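PDB 3DJE: fructosyl amine: oxygen oxidoreductase from Aspergillus fumigatus, which catalyses the FAD-dependent oxidative deglycation of fructosyl amino acids, with molecular oxygen as the electron acceptor. Local coordinates for residues L86-Y90 with N162-A167; A134-V138 with L250-I254; K228-R232 with R403-L409. All coordinates share one frame; numbering follows the deposited sequence. Where two conformers were deposited one is given.

Interaction 1. Residues L86-Y90 with N162-A167; sequences LFKPY and NALVAA
The carbonyl oxygen of N162 has two neighbours: it accepts the helical bond from A166 N, with N162 O and A166 N 2.9 Å apart, and it also lies above one face of the Y90 ring, displaced toward the rim. The same face receives the backbone of the next residue, A163 CA standing 4.1 Å from the centroid of the Y90 ring and 24° off its normal, a CH-pi contact. P89 CB sits over the centre of the opposite face, so the aromatic plane is held between its own chain neighbour and the helix. With CG anti to the carbonyl carbon (chi1 -51°), the Y90 ring slants across the helix from N162 to A166. Y90 CE1 lies 3.8 Å from N162 CB, while Y90 OH comes within 3.4 Å of A166 CB. The case illustrates how a row of alanines lets a bulky ring settle close to a helix backbone. F87 uses the next alanine, F87 CZ lying 3.9 Å from A167 CB. L86 comes alongside with both methyls, CD1 toward A166 O and CD2 4.2 Å from A167 CA. The 3-10 turn that carries Y90 is closed by Y90 N and F87 O, 3.1 Å apart. Backbone bonding between Y90 and H159 ties the loop to the residue just ahead of helix 160-173. L86 and F87 also rest on L23 of helix 16-27, which A167 touches through T19; thus the loop between helix 64-83 and strand 91-92 packs against both helix 160-173 and helix 16-27.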
loop_
_atom_site.group_PDB
_atom_site.type_symbol
_atom_site.label_atom_id
_atom_site.label_comp_id
_atom_site.label_asym_id
_atom_site.label_seq_id
_atom_site.Cartn_x
_atom_site.Cartn_y
_atom_site.Cartn_z
ATOM N N LEU A 86 14.388 -10.531 -10.159
ATOM C CA LEU A 86 14.405 -10.190 -8.749
ATOM C C LEU A 86 13.008 -10.269 -8.137
ATOM O O LEU A 86 12.867 -10.582 -6.951
ATOM C CB LEU A 86 14.969 -8.783 -8.532
ATOM C CG LEU A 86 15.213 -8.364 -7.082
ATOM C CD1 LEU A 86 16.352 -9.159 -6.478
ATOM C CD2 LEU A 86 15.523 -6.878 -7.084
ATOM N N PHE A 87 11.975 -9.986 -8.944
ATOM C CA PHE A 87 10.601 -9.898 -8.413
ATOM C C PHE A 87 9.719 -11.079 -8.781
ATOM O O PHE A 87 8.771 -11.387 -8.062
ATOM C CB PHE A 87 9.939 -8.583 -8.848
ATOM C CG PHE A 87 10.583 -7.385 -8.229
ATOM C CD1 PHE A 87 10.387 -7.107 -6.875
ATOM C CD2 PHE A 87 11.428 -6.558 -8.967
ATOM C CE1 PHE A 87 11.010 -6.008 -6.265
ATOM C CE2 PHE A 87 12.055 -5.469 -8.363
ATOM C CZ PHE A 87 11.842 -5.190 -7.006
ATOM N N LYS A 88 10.037 -11.738 -9.892
ATOM C CA LYS A 88 9.266 -12.919 -10.316
ATOM C C LYS A 88 9.003 -13.958 -9.203
ATOM O O LYS A 88 7.903 -14.521 -9.131
ATOM C CB LYS A 88 9.950 -13.608 -11.497
ATOM C CG LYS A 88 9.852 -12.834 -12.775
ATOM C CD LYS A 88 10.651 -13.511 -13.893
ATOM C CE LYS A 88 10.242 -14.972 -14.067
ATOM N NZ LYS A 88 8.799 -15.146 -14.423
ATOM N N PRO A 89 9.998 -14.234 -8.334
ATOM C CA PRO A 89 9.778 -15.292 -7.335
ATOM C C PRO A 89 8.596 -15.059 -6.393
ATOM O O PRO A 89 8.140 -16.012 -5.749
ATOM C CB PRO A 89 11.070 -15.265 -6.506
ATOM C CG PRO A 89 12.127 -14.734 -7.458
ATOM C CD PRO A 89 11.372 -13.688 -8.262
ATOM N N TYR A 90 8.148 -13.805 -6.300
ATOM C CA TYR A 90 7.199 -13.389 -5.246
ATOM C C TYR A 90 5.792 -13.219 -5.756
ATOM O O TYR A 90 4.881 -13.034 -4.951
ATOM C CB TYR A 90 7.687 -12.109 -4.543
ATOM C CG TYR A 90 9.111 -12.293 -4.120
ATOM C CD1 TYR A 90 9.447 -13.267 -3.198
ATOM C CD2 TYR A 90 10.147 -11.575 -4.736
ATOM C CE1 TYR A 90 10.779 -13.513 -2.853
ATOM C CE2 TYR A 90 11.482 -11.805 -4.389
ATOM C CZ TYR A 90 11.798 -12.786 -3.459
ATOM O OH TYR A 90 13.124 -13.016 -3.124
ATOM N N ASN A 162 8.586 -10.449 1.553
ATOM C CA ASN A 162 9.749 -11.072 0.921
ATOM C C ASN A 162 10.266 -10.283 -0.296
ATOM O O ASN A 162 11.484 -10.213 -0.522
ATOM C CB ASN A 162 9.453 -12.533 0.570
ATOM C CG ASN A 162 9.351 -13.419 1.811
ATOM O OD1 ASN A 162 9.754 -13.033 2.915
ATOM N ND2 ASN A 162 8.815 -14.622 1.627
ATOM N N ALA A 163 9.352 -9.672 -1.058
ATOM C CA ALA A 163 9.754 -8.847 -2.214
ATOM C C ALA A 163 10.474 -7.566 -1.757
ATOM O O ALA A 163 11.495 -7.143 -2.346
ATOM C CB ALA A 163 8.534 -8.486 -3.064
ATOM N N LEU A 164 9.933 -6.948 -0.711
ATOM C CA LEU A 164 10.527 -5.731 -0.127
ATOM C C LEU A 164 11.953 -6.006 0.363
ATOM O O LEU A 164 12.887 -5.255 0.061
ATOM C CB LEU A 164 9.635 -5.221 1.017
ATOM C CG LEU A 164 10.087 -3.971 1.775
ATOM C CD1 LEU A 164 10.156 -2.771 0.845
ATOM C CD2 LEU A 164 9.079 -3.722 2.915
ATOM N N VAL A 165 12.113 -7.098 1.109
ATOM C CA VAL A 165 13.421 -7.521 1.620
ATOM C C VAL A 165 14.370 -7.834 0.453
ATOM O O VAL A 165 15.501 -7.372 0.448
ATOM C CB VAL A 165 13.282 -8.718 2.591
ATOM C CG1 VAL A 165 14.639 -9.302 2.947
ATOM C CG2 VAL A 165 12.570 -8.273 3.881
ATOM N N ALA A 166 13.890 -8.560 -0.556
ATOM C CA ALA A 166 14.742 -8.896 -1.707
ATOM C C ALA A 166 15.245 -7.620 -2.390
ATOM O O ALA A 166 16.415 -7.527 -2.768
ATOM C CB ALA A 166 13.992 -9.791 -2.701
ATOM N N ALA A 167 14.345 -6.659 -2.592
ATOM C CA ALA A 167 14.726 -5.411 -3.258
ATOM C C ALA A 167 15.735 -4.614 -2.416
ATOM O O ALA A 167 16.702 -4.071 -2.964
ATOM C CB ALA A 167 13.499 -4.565 -3.552
#

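Interaction 2. Residues A134-V138 with L250-I254; sequences APEGV and LYKNI
Residues 134-138 and 250-254 meet as two tight turns running in opposite senses, with A134 CA and I254 CA 5.7 Å apart at one end and V138 beside Y251 at the other. The first turn is closed by V138 N and P135 O at 3.1 Å, and G137 supplies the positive phi it needs in its third position. The second is a type II turn from Y251 to I254, at the end of the short, weakly bonded helix 248-251. V138 is the wedge between L250 and Y251, and its two methyls divide the work. CG2 lies over one face of the Y251 ring, 4.2 Å from the centroid and 13° off the normal, in a CH-pi contact, while V138 CG2 is also 3.4 Å from L250 O. CG1, anti to the backbone N (chi1 175°), reaches Y251 CD1 at 3.6 Å. L250 runs alongside V138 in the opposite sense, bringing L250 CG to 3.7 Å from V138 CG2, and turns CD1 toward P135 CB. At the far end A134 CB packs on I254 CG2 at 3.6 Å. The contact thus shows two turns joined mainly by apolar side chains packed on each other and on backbone atoms. Polar closure comes from a neighbour: Q323 NE2 bonds to both Y251 OH and V138 O. The first turn lies between helix 127-131 and strand 147-151, the second between helix 248-251 and strand 256-259; both strands pair with strand 96-100, so the contact joins the approaches to its two flanking strands, far from the FAD and ligand pockets.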
loop_
_atom_site.group_PDB
_atom_site.type_symbol
_atom_site.label_atom_id
_atom_site.label_comp_id
_atom_site.label_asym_id
_atom_site.label_seq_id
_atom_site.Cartn_x
_atom_site.Cartn_y
_atom_site.Cartn_z
ATOM N N ALA A 134 -13.116 -22.566 -5.345
ATOM C CA ALA A 134 -12.191 -23.309 -4.501
ATOM C C ALA A 134 -12.705 -24.731 -4.327
ATOM O O ALA A 134 -13.889 -24.991 -4.579
ATOM C CB ALA A 134 -12.053 -22.632 -3.142
ATOM N N PRO A 135 -11.821 -25.660 -3.908
ATOM C CA PRO A 135 -12.282 -27.012 -3.597
ATOM C C PRO A 135 -13.421 -27.047 -2.591
ATOM O O PRO A 135 -13.565 -26.142 -1.760
ATOM C CB PRO A 135 -11.039 -27.680 -3.002
ATOM C CG PRO A 135 -9.910 -26.994 -3.631
ATOM C CD PRO A 135 -10.358 -25.539 -3.753
ATOM N N GLU A 136 -14.211 -28.113 -2.652
ATOM C CA GLU A 136 -15.313 -28.294 -1.726
ATOM C C GLU A 136 -14.789 -28.280 -0.296
ATOM O O GLU A 136 -13.810 -28.962 0.020
ATOM C CB GLU A 136 -16.025 -29.616 -2.021
ATOM C CG GLU A 136 -17.524 -29.553 -1.829
ATOM C CD GLU A 136 -18.228 -30.764 -2.416
ATOM O OE1 GLU A 136 -17.757 -31.287 -3.458
ATOM O OE2 GLU A 136 -19.251 -31.188 -1.834
ATOM N N GLY A 137 -15.423 -27.475 0.552
ATOM C CA GLY A 137 -15.027 -27.357 1.951
ATOM C C GLY A 137 -14.302 -26.065 2.283
ATOM O O GLY A 137 -14.119 -25.732 3.466
ATOM N N VAL A 138 -13.875 -25.341 1.252
ATOM C CA VAL A 138 -13.185 -24.063 1.471
ATOM C C VAL A 138 -14.180 -22.901 1.510
ATOM O O VAL A 138 -14.336 -22.251 2.530
ATOM C CB VAL A 138 -12.081 -23.782 0.415
ATOM C CG1 VAL A 138 -11.504 -22.385 0.624
ATOM C CG2 VAL A 138 -10.971 -24.829 0.480
ATOM N N LEU A 250 -5.947 -28.106 1.547
ATOM C CA LEU A 250 -7.232 -27.801 0.937
ATOM C C LEU A 250 -7.338 -26.351 0.432
ATOM O O LEU A 250 -7.963 -26.073 -0.595
ATOM C CB LEU A 250 -8.340 -28.099 1.948
ATOM C CG LEU A 250 -9.767 -28.225 1.417
ATOM C CD1 LEU A 250 -9.918 -29.434 0.501
ATOM C CD2 LEU A 250 -10.759 -28.292 2.580
ATOM N N TYR A 251 -6.694 -25.439 1.155
ATOM C CA TYR A 251 -6.838 -24.012 0.898
ATOM C C TYR A 251 -5.768 -23.486 -0.052
ATOM O O TYR A 251 -5.796 -22.307 -0.436
ATOM C CB TYR A 251 -6.782 -23.235 2.217
ATOM C CG TYR A 251 -7.965 -23.449 3.143
ATOM C CD1 TYR A 251 -8.975 -22.499 3.236
ATOM C CD2 TYR A 251 -8.052 -24.584 3.953
ATOM C CE1 TYR A 251 -10.058 -22.679 4.094
ATOM C CE2 TYR A 251 -9.141 -24.777 4.809
ATOM C CZ TYR A 251 -10.135 -23.819 4.873
ATOM O OH TYR A 251 -11.207 -23.987 5.723
ATOM N N LYS A 252 -4.825 -24.350 -0.427
ATOM C CA LYS A 252 -3.699 -23.940 -1.284
ATOM C C LYS A 252 -4.136 -23.526 -2.694
ATOM O O LYS A 252 -5.007 -24.158 -3.296
ATOM C CB LYS A 252 -2.631 -25.043 -1.365
ATOM C CG LYS A 252 -1.316 -24.615 -2.044
ATOM C CD LYS A 252 -0.275 -25.741 -2.058
ATOM C CE LYS A 252 0.986 -25.341 -2.826
ATOM N NZ LYS A 252 1.813 -24.355 -2.083
ATOM N N ASN A 253 -3.532 -22.453 -3.199
ATOM C CA ASN A 253 -3.695 -22.004 -4.593
ATOM C C ASN A 253 -5.045 -21.370 -4.947
ATOM O O ASN A 253 -5.295 -21.077 -6.119
ATOM C CB ASN A 253 -3.365 -23.133 -5.595
ATOM C CG ASN A 253 -1.970 -23.715 -5.395
ATOM O OD1 ASN A 253 -0.976 -22.988 -5.371
ATOM N ND2 ASN A 253 -1.892 -25.038 -5.273
ATOM N N ILE A 254 -5.904 -21.144 -3.952
ATOM C CA ILE A 254 -7.195 -20.507 -4.211
ATOM C C ILE A 254 -6.965 -19.084 -4.733
ATOM O O ILE A 254 -5.952 -18.454 -4.406
ATOM C CB ILE A 254 -8.140 -20.483 -2.970
ATOM C CG1 ILE A 254 -7.509 -19.728 -1.795
ATOM C CG2 ILE A 254 -8.585 -21.912 -2.582
ATOM C CD1 ILE A 254 -8.484 -19.401 -0.657
#

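Interaction 3. Residues K228-R232 with R403-L409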
loop_
_atom_site.group_PDB
_atom_site.type_symbol
_atom_site.label_atom_id
_atom_site.label_comp_id
_atom_site.label_asym_id
_atom_site.label_seq_id
_atom_site.Cartn_x
_atom_site.Cartn_y
_atom_site.Cartn_z
ATOM N N LYS A 228 0.508 21.247 1.987
ATOM C CA LYS A 228 -0.656 22.034 1.563
ATOM C C LYS A 228 -1.938 21.174 1.443
ATOM O O LYS A 228 -2.670 21.260 0.452
ATOM C CB LYS A 228 -0.358 22.752 0.235
ATOM C CG LYS A 228 0.973 23.509 0.187
ATOM C CD LYS A 228 1.003 24.651 1.186
ATOM C CE LYS A 228 2.297 25.436 1.085
ATOM N NZ LYS A 228 2.439 26.387 2.219
ATOM N N ASN A 229 -2.168 20.330 2.447
ATOM C CA ASN A 229 -3.342 19.460 2.543
ATOM C C ASN A 229 -3.407 18.371 1.478
ATOM O O ASN A 229 -4.439 17.732 1.317
ATOM C CB ASN A 229 -4.657 20.268 2.590
ATOM C CG ASN A 229 -4.701 21.231 3.770
ATOM O OD1 ASN A 229 -4.311 20.881 4.892
ATOM N ND2 ASN A 229 -5.154 22.452 3.516
ATOM N N GLN A 230 -2.300 18.133 0.776
ATOM C CA GLN A 230 -2.318 17.098 -0.277
ATOM C C GLN A 230 -2.380 15.662 0.241
ATOM O O GLN A 230 -2.812 14.769 -0.496
ATOM C CB GLN A 230 -1.130 17.239 -1.220
ATOM C CG GLN A 230 -1.220 18.403 -2.186
ATOM C CD GLN A 230 0.056 18.553 -2.970
ATOM O OE1 GLN A 230 0.205 17.976 -4.047
ATOM N NE2 GLN A 230 1.003 19.311 -2.421
ATOM N N LEU A 231 -1.954 15.427 1.483
ATOM C CA LEU A 231 -1.925 14.044 2.002
ATOM C C LEU A 231 -2.859 13.832 3.189
ATOM O O LEU A 231 -2.847 14.628 4.122
ATOM C CB LEU A 231 -0.496 13.626 2.388
ATOM C CG LEU A 231 0.610 13.667 1.319
ATOM C CD1 LEU A 231 1.955 13.305 1.957
ATOM C CD2 LEU A 231 0.283 12.712 0.183
ATOM N N ARG A 232 -3.642 12.755 3.166
ATOM C CA ARG A 232 -4.435 12.350 4.325
ATOM C C ARG A 232 -3.941 10.985 4.803
ATOM O O ARG A 232 -4.317 9.952 4.222
ATOM C CB ARG A 232 -5.935 12.257 3.989
ATOM C CG ARG A 232 -6.793 11.918 5.219
ATOM C CD ARG A 232 -8.250 11.597 4.834
ATOM N NE ARG A 232 -8.350 10.345 4.080
ATOM C CZ ARG A 232 -9.461 9.913 3.484
ATOM N NH1 ARG A 232 -10.572 10.651 3.531
ATOM N NH2 ARG A 232 -9.462 8.757 2.812
ATOM N N ARG A 403 -10.313 21.043 1.133
ATOM C CA ARG A 403 -10.314 19.588 1.237
ATOM C C ARG A 403 -11.307 19.005 2.237
ATOM O O ARG A 403 -11.352 19.397 3.408
ATOM C CB ARG A 403 -8.916 19.030 1.488
ATOM C CG ARG A 403 -8.924 17.523 1.474
ATOM C CD ARG A 403 -7.604 16.919 1.093
ATOM N NE ARG A 403 -7.766 15.472 0.975
ATOM C CZ ARG A 403 -6.759 14.621 0.834
ATOM N NH1 ARG A 403 -5.513 15.078 0.782
ATOM N NH2 ARG A 403 -7.008 13.318 0.730
ATOM N N ASN A 404 -12.084 18.039 1.755
ATOM C CA ASN A 404 -12.962 17.257 2.605
ATOM C C ASN A 404 -12.229 16.025 3.120
ATOM O O ASN A 404 -12.074 15.037 2.384
ATOM C CB ASN A 404 -14.213 16.844 1.830
ATOM C CG ASN A 404 -15.135 15.944 2.632
ATOM O OD1 ASN A 404 -14.991 15.793 3.852
ATOM N ND2 ASN A 404 -16.089 15.332 1.944
ATOM N N TRP A 405 -11.792 16.087 4.377
ATOM C CA TRP A 405 -11.056 14.993 5.010
ATOM C C TRP A 405 -11.898 13.736 5.194
ATOM O O TRP A 405 -11.353 12.648 5.390
ATOM C CB TRP A 405 -10.475 15.412 6.372
ATOM C CG TRP A 405 -9.481 16.537 6.326
ATOM C CD1 TRP A 405 -9.620 17.769 6.896
ATOM C CD2 TRP A 405 -8.193 16.539 5.680
ATOM N NE1 TRP A 405 -8.504 18.536 6.653
ATOM C CE2 TRP A 405 -7.616 17.809 5.905
ATOM C CE3 TRP A 405 -7.473 15.590 4.936
ATOM C CZ2 TRP A 405 -6.348 18.158 5.418
ATOM C CZ3 TRP A 405 -6.217 15.938 4.446
ATOM C CH2 TRP A 405 -5.666 17.212 4.688
ATOM N N ARG A 406 -13.221 13.887 5.155
ATOM C CA ARG A 406 -14.133 12.768 5.357
ATOM C C ARG A 406 -14.610 12.146 4.031
ATOM O O ARG A 406 -15.479 11.273 4.033
ATOM C CB ARG A 406 -15.318 13.183 6.259
ATOM C CG ARG A 406 -14.928 13.581 7.710
ATOM C CD ARG A 406 -14.400 12.386 8.514
ATOM N NE ARG A 406 -13.526 12.778 9.619
ATOM C CZ ARG A 406 -12.610 11.981 10.170
ATOM N NH1 ARG A 406 -12.443 10.744 9.725
ATOM N NH2 ARG A 406 -11.858 12.421 11.175
ATOM N N ASP A 407 -14.026 12.585 2.912
ATOM C CA ASP A 407 -14.293 12.015 1.580
ATOM C C ASP A 407 -13.944 10.526 1.574
ATOM O O ASP A 407 -12.806 10.140 1.882
ATOM C CB ASP A 407 -13.476 12.754 0.504
ATOM C CG ASP A 407 -13.933 12.460 -0.933
ATOM O OD1 ASP A 407 -14.593 11.429 -1.207
ATOM O OD2 ASP A 407 -13.596 13.276 -1.824
ATOM N N THR A 408 -14.914 9.693 1.206
ATOM C CA THR A 408 -14.690 8.244 1.183
ATOM C C THR A 408 -13.815 7.793 0.004
ATOM O O THR A 408 -13.359 6.644 -0.035
ATOM C CB THR A 408 -16.022 7.462 1.180
ATOM O OG1 THR A 408 -16.852 7.942 0.113
ATOM C CG2 THR A 408 -16.745 7.629 2.515
ATOM N N LEU A 409 -13.611 8.693 -0.958
ATOM C CA LEU A 409 -12.685 8.474 -2.095
ATOM C C LEU A 409 -12.902 7.157 -2.843
ATOM O O LEU A 409 -11.942 6.447 -3.170
ATOM C CB LEU A 409 -11.223 8.588 -1.634
ATOM C CG LEU A 409 -10.808 9.982 -1.161
ATOM C CD1 LEU A 409 -9.429 9.951 -0.506
ATOM C CD2 LEU A 409 -10.841 10.978 -2.281
HETATM O O HOH W 1 -7.597 22.377 1.982
HETATM O O HOH W 2 -11.371 6.753 1.843
#
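R232 NH1 is gripped by two backbone carbonyls across the contact, W405 O and D407 O, each 2.8 Å from R232 NH1. The bond to D407 O is the straighter, 162° at the hydrogen, and lies in the guanidinium plane; the one to W405 O reaches its oxygen from above the carbonyl plane. A bend at chi3 (68°) swings the otherwise extended R232 chain round to these oxygens. Its other terminal nitrogen, NH2, donates to a water, which bonds weakly to T408 O. R403 answers in the reverse direction: its chain, extended from CG to NE, lets R403 NH1 donate to N229 O at 2.9 Å in the plane of the guanidinium. D339 serves both arginines, its carboxylate forming a salt bridge with R232 NH2 and its backbone O bonding to R403 NH2. Flat groups and side-chain carbons then pack round these bonds. W405 offers its benzo edge, W405 CE3 touching R232 CG at 3.7 Å and W405 CZ2 lying 3.4 Å from N229 OD1 in the ring plane, with the amide turned 84° from the indole. R232 CB rests over one face of the R403 guanidinium, and W405 CZ3 also lies over a face of that group, near its rim. L409 CD1 lies over a face of R232's, 3.5 Å from R232 NH2. The receiving loop is itself shaped by a type I turn from N404 to D407 and by two Asx turns, L409 N meeting D407 OD1 at 2.9 Å. Here one arginine NH1 holds two carbonyls of that turn-rich loop in place. The contact lies near the substrate-analogue pocket: the R232 side chain touches R411, which lines it, and is about 8 Å from the bound thiofructose ligand.

In the fold
The three contacts lie well apart, with centres 26 Å (interactions 1 and 2), 32 Å (1 and 3) and 40 Å (2 and 3) from one another, and none touches another. Along the chain, interaction 2 alternates with both of the others, while interaction 1 closes before interaction 3 opens. Strand 232-242, which starts at R232 in interaction 3, leads to helix 248-251 of interaction 2, so the large mixed sheet connects them. Interactions 1 and 2 both lie across the chain's centre from interaction 3. Interaction 1 borders helix 16-27, which bears FAD-binding residues, interaction 3 lies near the ligand pocket, and interaction 2 joins peripheral turns of the sheet region.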